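Local atomic coordinates of phosphoserine aminotransferase (Bacillus alcalophilus, PDB entry 1W23), a protein that catalyses the reversible, pyridoxal-phosphate-dependent transamination that makes phosphoserine from 3-phosphohydroxypyruvate in serine biosynthesis, and acts likewise on phosphohydroxythreonine. Residues Y67-L72 against V203-V208. Residues are numbered along the deposited sequence; the frame is centred on the assembly and turned at random. Where two conformers were deposited one is given.
Sequences YQILFL and VTVVIV
Gln68, Leu70 and Leu72 pair with Val208, Val206 and Thr204 through six backbone hydrogen bonds, an antiparallel ladder whose N-to-C directions lie at 160°. Ile69–Ile207 and Phe71–Val205 are the non-hydrogen-bonded pairs between. On their face, Val205 CG2 meets the edge of the Phe71 ring at CD2 (4.2 Å), while Val203 CG2 lies 3.7 Å from Phe71 CB; helix 44-61 covers this side. On the opposite face the leucines reach diagonally: Leu70 CD1 touches Val208 CG1 at 4.2 Å, the two side chains crossing at about a right angle, and Leu72 CD1 meets Val206 CG2 at 4.0 Å. Thr204, its side chain about 5 Å from a bound pyridoxal phosphate, ends the ladder near the cofactor. Tyr67 has CG anti to its carbonyl carbon (chi1 -69°), which lays the ring beside the Val208 carbonyl (CD2 to Val208 C 3.6 Å), with Ile207 CG2 4.0 Å from CD2; its OH is hydrogen-bonded to Phe187 O. An alanine here would probably open a gap beside Val208 and Ile207 and leave Phe187 O without this hydroxyl partner. The ladder joins 67-72, an edge strand within this chain, to the other six strands of the large-domain sheet. Mostly apolar side chains enclose peptide groups that satisfy one another, making a buried seam.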
loop_
_atom_site.group_PDB
_atom_site.type_symbol
_atom_site.label_atom_id
_atom_site.label_comp_id
_atom_site.label_asym_id
_atom_site.label_seq_id
_atom_site.Cartn_x
_atom_site.Cartn_y
_atom_site.Cartn_z
ATOM N N TYR A 67 -9.482 11.471 19.235
ATOM C CA TYR A 67 -9.410 10.729 17.953
ATOM C C TYR A 67 -7.957 10.442 17.636
ATOM O O TYR A 67 -7.068 11.241 17.993
ATOM C CB TYR A 67 -10.001 11.538 16.786
ATOM C CG TYR A 67 -11.478 11.734 16.836
ATOM C CD1 TYR A 67 -12.097 12.552 17.780
ATOM C CD2 TYR A 67 -12.310 11.113 15.915
ATOM C CE1 TYR A 67 -13.472 12.723 17.794
ATOM C CE2 TYR A 67 -13.670 11.286 15.926
ATOM C CZ TYR A 67 -14.251 12.095 16.871
ATOM O OH TYR A 67 -15.615 12.282 16.939
ATOM N N GLN A 68 -7.740 9.298 16.971
ATOM C CA GLN A 68 -6.393 8.912 16.482
ATOM C C GLN A 68 -6.458 8.842 14.955
ATOM O O GLN A 68 -7.494 8.530 14.355
ATOM C CB GLN A 68 -5.915 7.629 17.070
ATOM C CG GLN A 68 -4.407 7.342 16.736
ATOM C CD GLN A 68 -3.830 6.229 17.533
ATOM O OE1 GLN A 68 -3.041 5.373 17.016
ATOM N NE2 GLN A 68 -4.215 6.205 18.792
ATOM N N ILE A 69 -5.329 9.123 14.333
ATOM C CA ILE A 69 -5.145 9.089 12.896
ATOM C C ILE A 69 -4.379 7.820 12.542
ATOM O O ILE A 69 -3.252 7.673 13.034
ATOM C CB ILE A 69 -4.399 10.347 12.442
ATOM C CG1 ILE A 69 -5.195 11.620 12.802
ATOM C CG2 ILE A 69 -4.093 10.307 10.947
ATOM C CD1 ILE A 69 -4.310 12.856 12.837
ATOM N N LEU A 70 -4.954 6.966 11.745
ATOM C CA LEU A 70 -4.326 5.744 11.258
ATOM C C LEU A 70 -3.938 5.914 9.802
ATOM O O LEU A 70 -4.669 6.543 9.023
ATOM C CB LEU A 70 -5.245 4.544 11.391
ATOM C CG LEU A 70 -5.874 4.320 12.751
ATOM C CD1 LEU A 70 -6.798 3.096 12.697
ATOM C CD2 LEU A 70 -4.851 4.103 13.841
ATOM N N PHE A 71 -2.811 5.297 9.432
ATOM C CA PHE A 71 -2.331 5.207 8.060
ATOM C C PHE A 71 -2.280 3.717 7.714
ATOM O O PHE A 71 -1.394 3.011 8.190
ATOM C CB PHE A 71 -0.963 5.824 7.891
ATOM C CG PHE A 71 -0.865 7.305 8.212
ATOM C CD1 PHE A 71 0.238 7.810 8.836
ATOM C CD2 PHE A 71 -1.893 8.198 7.874
ATOM C CE1 PHE A 71 0.345 9.159 9.135
ATOM C CE2 PHE A 71 -1.773 9.538 8.193
ATOM C CZ PHE A 71 -0.654 10.036 8.790
ATOM N N LEU A 72 -3.223 3.255 6.895
ATOM C CA LEU A 72 -3.390 1.831 6.582
ATOM C C LEU A 72 -3.185 1.585 5.102
ATOM O O LEU A 72 -3.449 2.452 4.254
ATOM C CB LEU A 72 -4.781 1.355 6.999
ATOM C CG LEU A 72 -5.103 1.554 8.482
ATOM C CD1 LEU A 72 -6.471 0.947 8.772
ATOM C CD2 LEU A 72 -4.059 0.950 9.389
ATOM N N VAL A 203 -1.774 4.555 0.538
ATOM C CA VAL A 203 -2.164 4.735 1.944
ATOM C C VAL A 203 -3.605 5.225 1.997
ATOM O O VAL A 203 -4.064 5.968 1.100
ATOM C CB VAL A 203 -1.178 5.649 2.678
ATOM C CG1 VAL A 203 -1.235 7.111 2.157
ATOM C CG2 VAL A 203 -1.392 5.583 4.211
ATOM N N THR A 204 -4.265 4.802 3.054
ATOM C CA THR A 204 -5.638 5.154 3.392
ATOM C C THR A 204 -5.591 5.793 4.760
ATOM O O THR A 204 -5.022 5.240 5.724
ATOM C CB THR A 204 -6.518 3.899 3.385
ATOM O OG1 THR A 204 -6.459 3.294 2.075
ATOM C CG2 THR A 204 -7.966 4.199 3.666
ATOM N N VAL A 205 -6.159 6.995 4.876
ATOM C CA VAL A 205 -6.264 7.710 6.154
ATOM C C VAL A 205 -7.555 7.314 6.846
ATOM O O VAL A 205 -8.636 7.330 6.245
ATOM C CB VAL A 205 -6.217 9.235 5.921
ATOM C CG1 VAL A 205 -6.504 10.000 7.199
ATOM C CG2 VAL A 205 -4.890 9.625 5.297
ATOM N N VAL A 206 -7.454 6.887 8.099
ATOM C CA VAL A 206 -8.594 6.538 8.898
ATOM C C VAL A 206 -8.512 7.360 10.206
ATOM O O VAL A 206 -7.566 7.212 10.957
ATOM C CB VAL A 206 -8.659 5.035 9.210
ATOM C CG1 VAL A 206 -9.925 4.678 9.964
ATOM C CG2 VAL A 206 -8.556 4.218 7.908
ATOM N N ILE A 207 -9.526 8.229 10.410
ATOM C CA ILE A 207 -9.625 9.048 11.621
ATOM C C ILE A 207 -10.685 8.421 12.500
ATOM O O ILE A 207 -11.820 8.304 12.060
ATOM C CB ILE A 207 -9.935 10.509 11.264
ATOM C CG1 ILE A 207 -8.917 11.151 10.329
ATOM C CG2 ILE A 207 -10.108 11.301 12.542
ATOM C CD1 ILE A 207 -9.425 12.358 9.577
ATOM N N VAL A 208 -10.309 7.964 13.685
ATOM C CA VAL A 208 -11.155 7.125 14.498
ATOM C C VAL A 208 -11.294 7.689 15.908
ATOM O O VAL A 208 -10.315 8.119 16.533
ATOM C CB VAL A 208 -10.576 5.689 14.720
ATOM C CG1 VAL A 208 -10.444 4.944 13.429
ATOM C CG2 VAL A 208 -9.212 5.669 15.420
#